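Local coordinates for protein synthesis inhibitor I (Hordeum vulgare, PDB 4FBC) that belongs to the plant ribosome-inactivating proteins and holds adenosine monophosphate in a pocket, at residues S25-L39 against A177-L191. The protein carries 3 engineered substitutions. Sequence-based numbering, arbitrary orientation.
Sequences SADYATFIAGIRNKL and ATRFQTVSGFVAGLL. With AMP (adenosine monophosphate), chain E.
Arg36 NH2 makes two hydrogen bonds to residues 177-191, to Ala177 O at 2.9 Å and to Ser184 OG at 3.0 Å. NE of the same guanidinium reaches Thr178 O at 2.8 Å, fairly straight with an N-H...O angle of 159°. The Thr178 carbonyl lies close to the guanidinium plane; Ala177 O and Ser184 OG are tilted from it, and Ile32 CG2 lies over one face, toward its rim. An extended chain from CG to NE carries the group this far, and a water joins NH1 to Gln181 OE1. Thr178 fits into a hole formed by Ile32, Ile35, Arg36 and Leu39, its CG2 3.7 Å from Ile35 CG2, while OG1 bonds back to Val174 O.

Two turns back toward the start of helix 25-39, Tyr28 is another knob, set among Ala177, Ser184, Val187 and Ala188. With CG anti to the backbone N (chi1 171°), the ring projects across Val187, whose CG1 approaches CZ at 3.4 Å; Ser184 O meets the ring edge in plane, and the hydroxyl bonds to Met173 O. Ser25 OG closes the contact by donating to Ala188 O at 2.6 Å from above the carbonyl plane, opposite the face used by Leu191 N.

Helices 25-39 and 181-190 run nearly antiparallel, at 157° with axes 8.9 Å apart. Arg36 ties together both sides of the break at Phe180: its NE and NH2 take up carbonyls from the last turn of helix 157-179, and NH2 also holds helix 181-190. Arg179, which directly follows Thr178, bonds through NH1 to N3 of adenosine monophosphate, and the clamp may help to set the backbone that carries it.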
ATOM      1  N   SER A  25      -7.455 -13.959  10.799  1.00 18.22           N
ATOM      2  CA  SER A  25      -6.401 -12.977  11.030  1.00 17.73           C
ATOM      3  C   SER A  25      -5.057 -13.513  10.557  1.00 19.54           C
ATOM      4  O   SER A  25      -4.249 -12.773   9.990  1.00 20.61           O
ATOM      5  CB  SER A  25      -6.327 -12.631  12.520  1.00 22.83           C
ATOM      6  OG  SER A  25      -5.345 -11.648  12.770  1.00 27.15           O
ATOM      7  N   ALA A  26      -4.811 -14.801  10.785  1.00 16.96           N
ATOM      8  CA  ALA A  26      -3.572 -15.413  10.339  1.00 18.11           C
ATOM      9  C   ALA A  26      -3.451 -15.367   8.819  1.00 16.33           C
ATOM     10  O   ALA A  26      -2.374 -15.111   8.286  1.00 18.30           O
ATOM     11  CB  ALA A  26      -3.478 -16.849  10.830  1.00 22.05           C
ATOM     12  N   ASP A  27      -4.551 -15.649   8.128  1.00 17.95           N
ATOM     13  CA  ASP A  27      -4.556 -15.612   6.672  1.00 16.47           C
ATOM     14  C   ASP A  27      -4.367 -14.187   6.145  1.00 16.79           C
ATOM     15  O   ASP A  27      -3.754 -13.986   5.093  1.00 17.10           O
ATOM     16  CB  ASP A  27      -5.851 -16.218   6.110  1.00 21.85           C
ATOM     17  CG  ASP A  27      -5.932 -17.725   6.313  1.00 22.14           C
ATOM     18  OD1 ASP A  27      -4.967 -18.309   6.843  1.00 20.25           O
ATOM     19  OD2 ASP A  27      -6.965 -18.316   5.931  1.00 22.11           O
ATOM     20  N   TYR A  28      -4.890 -13.209   6.874  1.00 15.01           N
ATOM     21  CA  TYR A  28      -4.662 -11.814   6.493  1.00 16.88           C
ATOM     22  C   TYR A  28      -3.178 -11.465   6.594  1.00 16.75           C
ATOM     23  O   TYR A  28      -2.605 -10.873   5.682  1.00 13.66           O
ATOM     24  CB  TYR A  28      -5.514 -10.867   7.344  1.00 13.56           C
ATOM     25  CG  TYR A  28      -5.167  -9.406   7.137  1.00 15.53           C
ATOM     26  CD1 TYR A  28      -5.687  -8.687   6.063  1.00 16.36           C
ATOM     27  CD2 TYR A  28      -4.318  -8.751   8.012  1.00 14.91           C
ATOM     28  CE1 TYR A  28      -5.377  -7.335   5.881  1.00 14.47           C
ATOM     29  CE2 TYR A  28      -4.002  -7.411   7.842  1.00 15.63           C
ATOM     30  CZ  TYR A  28      -4.524  -6.717   6.769  1.00 16.63           C
ATOM     31  OH  TYR A  28      -4.199  -5.387   6.616  1.00 15.38           O
ATOM     32  N   ALA A  29      -2.548 -11.853   7.698  1.00 14.24           N
ATOM     33  CA  ALA A  29      -1.121 -11.603   7.889  1.00 16.12           C
ATOM     34  C   ALA A  29      -0.304 -12.272   6.789  1.00 15.77           C
ATOM     35  O   ALA A  29       0.651 -11.692   6.270  1.00 15.13           O
ATOM     36  CB  ALA A  29      -0.672 -12.093   9.264  1.00 17.35           C
ATOM     37  N   THR A  30      -0.681 -13.499   6.443  1.00 13.96           N
ATOM     38  CA  THR A  30      -0.015 -14.247   5.377  1.00 15.55           C
ATOM     39  C   THR A  30      -0.160 -13.519   4.035  1.00 14.75           C
ATOM     40  O   THR A  30       0.802 -13.402   3.266  1.00 17.27           O
ATOM     41  CB  THR A  30      -0.602 -15.664   5.263  1.00 17.31           C
ATOM     42  OG1 THR A  30      -0.283 -16.394   6.453  1.00 17.19           O
ATOM     43  CG2 THR A  30      -0.034 -16.399   4.067  1.00 20.05           C
ATOM     44  N   PHE A  31      -1.366 -13.029   3.781  1.00 17.48           N
ATOM     45  CA  PHE A  31      -1.688 -12.252   2.569  1.00 17.00           C
ATOM     46  C   PHE A  31      -0.810 -10.996   2.454  1.00 16.05           C
ATOM     47  O   PHE A  31      -0.168 -10.770   1.423  1.00 13.66           O
ATOM     48  CB  PHE A  31      -3.199 -11.951   2.588  1.00 17.69           C
ATOM     49  CG  PHE A  31      -3.635 -10.762   1.765  1.00 17.37           C
ATOM     50  CD1 PHE A  31      -3.692 -10.827   0.376  1.00 20.44           C
ATOM     51  CD2 PHE A  31      -4.055  -9.600   2.396  1.00 16.54           C
ATOM     52  CE1 PHE A  31      -4.124  -9.717  -0.371  1.00 15.47           C
ATOM     53  CE2 PHE A  31      -4.491  -8.491   1.661  1.00 16.51           C
ATOM     54  CZ  PHE A  31      -4.529  -8.557   0.286  1.00 15.15           C
ATOM     55  N   ILE A  32      -0.755 -10.203   3.520  1.00 14.01           N
ATOM     56  CA  ILE A  32       0.093  -9.001   3.537  1.00 14.92           C
ATOM     57  C   ILE A  32       1.575  -9.332   3.370  1.00 15.70           C
ATOM     58  O   ILE A  32       2.277  -8.692   2.581  1.00 16.25           O
ATOM     59  CB  ILE A  32      -0.125  -8.163   4.815  1.00 14.01           C
ATOM     60  CG1 ILE A  32      -1.555  -7.600   4.859  1.00 15.00           C
ATOM     61  CG2 ILE A  32       0.936  -7.024   4.934  1.00 14.06           C
ATOM     62  CD1 ILE A  32      -1.927  -6.717   3.631  1.00 13.91           C
ATOM     63  N   ALA A  33       2.065 -10.331   4.101  1.00 13.17           N
ATOM     64  CA  ALA A  33       3.472 -10.699   3.988  1.00 15.26           C
ATOM     65  C   ALA A  33       3.852 -11.150   2.575  1.00 15.05           C
ATOM     66  O   ALA A  33       4.974 -10.918   2.110  1.00 15.94           O
ATOM     67  CB  ALA A  33       3.825 -11.784   5.018  1.00 17.76           C
ATOM     68  N   GLY A  34       2.911 -11.786   1.893  1.00 14.18           N
ATOM     69  CA  GLY A  34       3.163 -12.319   0.563  1.00 15.39           C
ATOM     70  C   GLY A  34       3.283 -11.190  -0.444  1.00 14.45           C
ATOM     71  O   GLY A  34       4.099 -11.271  -1.368  1.00 16.00           O
ATOM     72  N   ILE A  35       2.473 -10.146  -0.269  1.00 14.23           N
ATOM     73  CA  ILE A  35       2.603  -8.928  -1.087  1.00 13.31           C
ATOM     74  C   ILE A  35       3.992  -8.309  -0.911  1.00 15.69           C
ATOM     75  O   ILE A  35       4.674  -8.006  -1.897  1.00 13.94           O
ATOM     76  CB  ILE A  35       1.508  -7.883  -0.778  1.00 16.66           C
ATOM     77  CG1 ILE A  35       0.127  -8.459  -1.112  1.00 14.90           C
ATOM     78  CG2 ILE A  35       1.747  -6.598  -1.586  1.00 14.55           C
ATOM     79  CD1 ILE A  35      -1.048  -7.600  -0.707  1.00 17.07           C
ATOM     80  N   ARG A  36       4.421  -8.119   0.337  1.00 13.28           N
ATOM     81  CA  ARG A  36       5.740  -7.552   0.582  1.00 15.87           C
ATOM     82  C   ARG A  36       6.818  -8.397  -0.073  1.00 15.39           C
ATOM     83  O   ARG A  36       7.742  -7.873  -0.687  1.00 13.24           O
ATOM     84  CB  ARG A  36       6.019  -7.473   2.081  1.00 13.78           C
ATOM     85  CG  ARG A  36       5.094  -6.556   2.837  1.00 12.61           C
ATOM     86  CD  ARG A  36       5.311  -6.759   4.339  1.00 12.97           C
ATOM     87  NE  ARG A  36       4.434  -5.894   5.108  1.00 11.62           N
ATOM     88  CZ  ARG A  36       4.121  -6.113   6.378  1.00 13.02           C
ATOM     89  NH1 ARG A  36       4.621  -7.182   7.008  1.00 12.62           N
ATOM     90  NH2 ARG A  36       3.298  -5.283   7.002  1.00 12.51           N
ATOM     91  N   ASN A  37       6.686  -9.715   0.057  1.00 14.64           N
ATOM     92  CA  ASN A  37       7.689 -10.641  -0.448  1.00 14.72           C
ATOM     93  C   ASN A  37       7.801 -10.579  -1.972  1.00 15.41           C
ATOM     94  O   ASN A  37       8.905 -10.544  -2.517  1.00 17.73           O
ATOM     95  CB  ASN A  37       7.385 -12.070   0.014  1.00 18.06           C
ATOM     96  CG  ASN A  37       8.379 -13.083  -0.527  1.00 23.20           C
ATOM     97  OD1 ASN A  37       8.044 -13.889  -1.393  1.00 25.40           O
ATOM     98  ND2 ASN A  37       9.612 -13.042  -0.022  1.00 23.79           N
ATOM     99  N   LYS A  38       6.662 -10.541  -2.655  1.00 15.14           N
ATOM    100  CA  LYS A  38       6.666 -10.476  -4.113  1.00 15.46           C
ATOM    101  C   LYS A  38       7.087  -9.114  -4.678  1.00 16.81           C
ATOM    102  O   LYS A  38       7.518  -9.028  -5.833  1.00 17.53           O
ATOM    103  CB  LYS A  38       5.316 -10.923  -4.680  1.00 17.84           C
ATOM    104  CG  LYS A  38       5.046 -12.413  -4.440  1.00 22.05           C
ATOM    105  CD  LYS A  38       3.849 -12.902  -5.231  1.00 26.73           C
ATOM    106  CE  LYS A  38       3.827 -14.427  -5.285  1.00 31.32           C
ATOM    107  NZ  LYS A  38       2.641 -14.924  -6.046  1.00 32.17           N
ATOM    108  N   LEU A  39       6.985  -8.066  -3.868  1.00 15.86           N
ATOM    109  CA  LEU A  39       7.374  -6.711  -4.294  1.00 16.45           C
ATOM    110  C   LEU A  39       8.874  -6.430  -4.137  1.00 17.08           C
ATOM    111  O   LEU A  39       9.413  -5.495  -4.745  1.00 14.69           O
ATOM    112  CB  LEU A  39       6.581  -5.654  -3.501  1.00 15.12           C
ATOM    113  CG  LEU A  39       5.103  -5.443  -3.811  1.00 13.95           C
ATOM    114  CD1 LEU A  39       4.463  -4.468  -2.810  1.00 13.09           C
ATOM    115  CD2 LEU A  39       4.956  -4.930  -5.241  1.00 18.29           C
ATOM    116  N   ALA A 177      -1.189  -1.199   5.050  1.00 14.56           N
ATOM    117  CA  ALA A 177      -0.883  -2.459   5.737  1.00 15.30           C
ATOM    118  C   ALA A 177       0.371  -3.103   5.145  1.00 13.67           C
ATOM    119  O   ALA A 177       1.231  -3.600   5.872  1.00 13.05           O
ATOM    120  CB  ALA A 177      -2.059  -3.402   5.627  1.00 14.61           C
ATOM    121  N   THR A 178       0.475  -3.102   3.822  1.00 13.93           N
ATOM    122  CA  THR A 178       1.675  -3.629   3.160  1.00 13.15           C
ATOM    123  C   THR A 178       2.914  -2.814   3.553  1.00 13.72           C
ATOM    124  O   THR A 178       3.967  -3.370   3.893  1.00 11.92           O
ATOM    125  CB  THR A 178       1.480  -3.645   1.627  1.00 13.93           C
ATOM    126  OG1 THR A 178       0.417  -4.551   1.285  1.00 16.17           O
ATOM    127  CG2 THR A 178       2.746  -4.076   0.919  1.00 14.06           C
ATOM    128  N   ARG A 179       2.787  -1.488   3.530  1.00 13.40           N
ATOM    129  CA  ARG A 179       3.915  -0.620   3.851  1.00 12.55           C
ATOM    130  C   ARG A 179       4.402  -0.706   5.295  1.00 13.82           C
ATOM    131  O   ARG A 179       5.595  -0.557   5.552  1.00 12.64           O
ATOM    132  CB  ARG A 179       3.555   0.831   3.554  1.00 14.55           C
ATOM    133  CG  ARG A 179       3.502   1.152   2.067  1.00 16.26           C
ATOM    134  CD  ARG A 179       2.798   2.476   1.860  1.00 16.67           C
ATOM    135  NE  ARG A 179       2.797   2.885   0.451  1.00 16.43           N
ATOM    136  CZ  ARG A 179       1.851   3.635  -0.104  1.00 20.71           C
ATOM    137  NH1 ARG A 179       0.830   4.056   0.628  1.00 17.16           N
ATOM    138  NH2 ARG A 179       1.934   3.977  -1.387  1.00 18.48           N
ATOM    139  N   PHE A 180       3.484  -0.925   6.232  1.00 11.72           N
ATOM    140  CA  PHE A 180       3.800  -0.811   7.658  1.00 12.86           C
ATOM    141  C   PHE A 180       3.358  -2.005   8.478  1.00 10.43           C
ATOM    142  O   PHE A 180       2.188  -2.386   8.436  1.00 12.88           O
ATOM    143  CB  PHE A 180       3.133   0.436   8.253  1.00 13.81           C
ATOM    144  CG  PHE A 180       3.596   1.708   7.635  1.00 13.72           C
ATOM    145  CD1 PHE A 180       4.839   2.234   7.960  1.00 15.62           C
ATOM    146  CD2 PHE A 180       2.800   2.367   6.710  1.00 18.18           C
ATOM    147  CE1 PHE A 180       5.279   3.410   7.370  1.00 14.53           C
ATOM    148  CE2 PHE A 180       3.233   3.537   6.121  1.00 15.32           C
ATOM    149  CZ  PHE A 180       4.471   4.056   6.457  1.00 13.56           C
ATOM    150  N   GLN A 181       4.294  -2.576   9.232  1.00 11.53           N
ATOM    151  CA  GLN A 181       3.980  -3.681  10.150  1.00 12.34           C
ATOM    152  C   GLN A 181       3.064  -3.220  11.272  1.00 15.69           C
ATOM    153  O   GLN A 181       2.310  -4.013  11.845  1.00 13.91           O
ATOM    154  CB  GLN A 181       5.263  -4.271  10.748  1.00 12.23           C
ATOM    155  CG  GLN A 181       6.268  -4.773   9.710  1.00 11.52           C
ATOM    156  CD  GLN A 181       7.276  -5.728  10.310  1.00 13.72           C
ATOM    157  OE1 GLN A 181       6.920  -6.834  10.724  1.00 17.11           O
ATOM    158  NE2 GLN A 181       8.537  -5.308  10.377  1.00 12.82           N
ATOM    159  N   THR A 182       3.144  -1.938  11.606  1.00 15.00           N
ATOM    160  CA  THR A 182       2.263  -1.378  12.630  1.00 15.20           C
ATOM    161  C   THR A 182       0.815  -1.438  12.147  1.00 15.82           C
ATOM    162  O   THR A 182      -0.075  -1.921  12.863  1.00 16.07           O
ATOM    163  CB  THR A 182       2.633   0.068  12.940  1.00 14.62           C
ATOM    164  OG1 THR A 182       2.872   0.747  11.703  1.00 13.51           O
ATOM    165  CG2 THR A 182       3.886   0.142  13.816  1.00 14.68           C
ATOM    166  N   VAL A 183       0.577  -0.957  10.929  1.00 17.23           N
ATOM    167  CA  VAL A 183      -0.769  -0.962  10.364  1.00 16.82           C
ATOM    168  C   VAL A 183      -1.304  -2.378  10.100  1.00 16.54           C
ATOM    169  O   VAL A 183      -2.465  -2.665  10.395  1.00 16.74           O
ATOM    170  CB  VAL A 183      -0.846  -0.104   9.096  1.00 15.16           C
ATOM    171  CG1 VAL A 183      -2.237  -0.186   8.468  1.00 15.84           C
ATOM    172  CG2 VAL A 183      -0.472   1.355   9.423  1.00 15.23           C
ATOM    173  N   SER A 184      -0.468  -3.267   9.565  1.00 13.63           N
ATOM    174  CA  SER A 184      -0.930  -4.624   9.263  1.00 15.12           C
ATOM    175  C   SER A 184      -1.248  -5.370  10.557  1.00 15.01           C
ATOM    176  O   SER A 184      -2.237  -6.108  10.632  1.00 15.68           O
ATOM    177  CB  SER A 184       0.082  -5.398   8.399  1.00 15.02           C
ATOM    178  OG  SER A 184       1.270  -5.731   9.109  1.00 14.95           O
ATOM    179  N   GLY A 185      -0.420  -5.156  11.577  1.00 15.20           N
ATOM    180  CA  GLY A 185      -0.656  -5.761  12.879  1.00 16.19           C
ATOM    181  C   GLY A 185      -1.938  -5.236  13.517  1.00 18.06           C
ATOM    182  O   GLY A 185      -2.695  -5.999  14.126  1.00 18.69           O
ATOM    183  N   PHE A 186      -2.172  -3.931  13.395  1.00 15.74           N
ATOM    184  CA  PHE A 186      -3.403  -3.297  13.889  1.00 20.27           C
ATOM    185  C   PHE A 186      -4.656  -3.877  13.217  1.00 22.97           C
ATOM    186  O   PHE A 186      -5.636  -4.235  13.891  1.00 22.11           O
ATOM    187  CB  PHE A 186      -3.328  -1.772  13.695  1.00 21.74           C
ATOM    188  CG  PHE A 186      -4.626  -1.040  13.996  1.00 22.77           C
ATOM    189  CD1 PHE A 186      -4.936  -0.655  15.293  1.00 30.50           C
ATOM    190  CD2 PHE A 186      -5.509  -0.716  12.971  1.00 24.43           C
ATOM    191  CE1 PHE A 186      -6.127   0.027  15.571  1.00 29.74           C
ATOM    192  CE2 PHE A 186      -6.707  -0.040  13.239  1.00 27.34           C
ATOM    193  CZ  PHE A 186      -7.011   0.333  14.537  1.00 25.04           C
ATOM    194  N   VAL A 187      -4.628  -3.981  11.893  1.00 17.21           N
ATOM    195  CA  VAL A 187      -5.742  -4.573  11.168  1.00 17.32           C
ATOM    196  C   VAL A 187      -5.913  -6.058  11.523  1.00 18.43           C
ATOM    197  O   VAL A 187      -7.034  -6.533  11.697  1.00 19.14           O
ATOM    198  CB  VAL A 187      -5.589  -4.406   9.649  1.00 19.13           C
ATOM    199  CG1 VAL A 187      -6.684  -5.167   8.919  1.00 18.39           C
ATOM    200  CG2 VAL A 187      -5.623  -2.919   9.278  1.00 20.48           C
ATOM    201  N   ALA A 188      -4.805  -6.785  11.641  1.00 16.96           N
ATOM    202  CA  ALA A 188      -4.872  -8.204  11.992  1.00 16.45           C
ATOM    203  C   ALA A 188      -5.539  -8.348  13.353  1.00 19.14           C
ATOM    204  O   ALA A 188      -6.241  -9.329  13.609  1.00 20.08           O
ATOM    205  CB  ALA A 188      -3.466  -8.819  12.024  1.00 18.04           C
ATOM    206  N   GLY A 189      -5.322  -7.359  14.215  1.00 17.59           N
ATOM    207  CA  GLY A 189      -5.862  -7.371  15.567  1.00 23.31           C
ATOM    208  C   GLY A 189      -7.357  -7.146  15.632  1.00 23.86           C
ATOM    209  O   GLY A 189      -7.992  -7.476  16.640  1.00 26.75           O
ATOM    210  N   LEU A 190      -7.920  -6.578  14.568  1.00 22.49           N
ATOM    211  CA  LEU A 190      -9.359  -6.331  14.484  1.00 22.60           C
ATOM    212  C   LEU A 190     -10.123  -7.517  13.895  1.00 24.01           C
ATOM    213  O   LEU A 190     -11.353  -7.569  13.978  1.00 24.91           O
ATOM    214  CB  LEU A 190      -9.642  -5.080  13.646  1.00 22.46           C
ATOM    215  CG  LEU A 190      -9.054  -3.761  14.150  1.00 24.84           C
ATOM    216  CD1 LEU A 190      -9.349  -2.639  13.145  1.00 25.45           C
ATOM    217  CD2 LEU A 190      -9.579  -3.401  15.537  1.00 28.04           C
ATOM    218  N   LEU A 191      -9.400  -8.459  13.293  1.00 18.94           N
ATOM    219  CA  LEU A 191     -10.027  -9.601  12.626  1.00 18.29           C
ATOM    220  C   LEU A 191     -10.138 -10.784  13.575  1.00 21.71           C
ATOM    221  O   LEU A 191      -9.131 -11.253  14.106  1.00 23.14           O
ATOM    222  CB  LEU A 191      -9.230 -10.001  11.384  1.00 21.11           C
ATOM    223  CG  LEU A 191      -9.089  -8.864  10.368  1.00 18.97           C
ATOM    224  CD1 LEU A 191      -8.301  -9.314   9.167  1.00 20.29           C
ATOM    225  CD2 LEU A 191     -10.461  -8.343   9.956  1.00 20.91           C
TER
HETATM  226  P   AMP E 301       2.818  12.345  -3.205  1.00 64.40           P
HETATM  227  O1P AMP E 301       1.466  13.008  -3.376  1.00 54.92           O
HETATM  228  O2P AMP E 301       3.976  13.191  -2.719  1.00 55.05           O
HETATM  229  O3P AMP E 301       3.209  11.648  -4.493  1.00 44.30           O
HETATM  230  O5' AMP E 301       2.665  11.060  -2.271  1.00 47.54           O
HETATM  231  C5' AMP E 301       2.989  11.111  -0.888  1.00 42.52           C
HETATM  232  C4' AMP E 301       2.625   9.820  -0.195  1.00 33.85           C
HETATM  233  O4' AMP E 301       1.181   9.670  -0.178  1.00 37.03           O
HETATM  234  C3' AMP E 301       3.127   8.545  -0.864  1.00 36.45           C
HETATM  235  O3' AMP E 301       4.476   8.240  -0.541  1.00 36.58           O
HETATM  236  C2' AMP E 301       2.130   7.495  -0.390  1.00 34.10           C
HETATM  237  O2' AMP E 301       2.451   7.064   0.933  1.00 29.63           O
HETATM  238  C1' AMP E 301       0.831   8.311  -0.337  1.00 33.88           C
HETATM  239  N9  AMP E 301       0.021   8.176  -1.572  1.00 30.22           N
HETATM  240  C8  AMP E 301      -0.228   9.157  -2.471  1.00 32.33           C
HETATM  241  N7  AMP E 301      -1.017   8.722  -3.489  1.00 31.81           N
HETATM  242  C5  AMP E 301      -1.301   7.423  -3.243  1.00 27.44           C
HETATM  243  C6  AMP E 301      -2.094   6.353  -3.907  1.00 27.68           C
HETATM  244  N6  AMP E 301      -2.753   6.594  -5.073  1.00 24.52           N
HETATM  245  N1  AMP E 301      -2.136   5.132  -3.306  1.00 23.20           N
HETATM  246  C2  AMP E 301      -1.478   4.882  -2.152  1.00 21.64           C
HETATM  247  N3  AMP E 301      -0.750   5.804  -1.494  1.00 25.91           N
HETATM  248  C4  AMP E 301      -0.627   7.073  -1.976  1.00 30.31           C
HETATM  249  O   HOH W   1       4.230  -7.706   9.749  1.00 18.37           O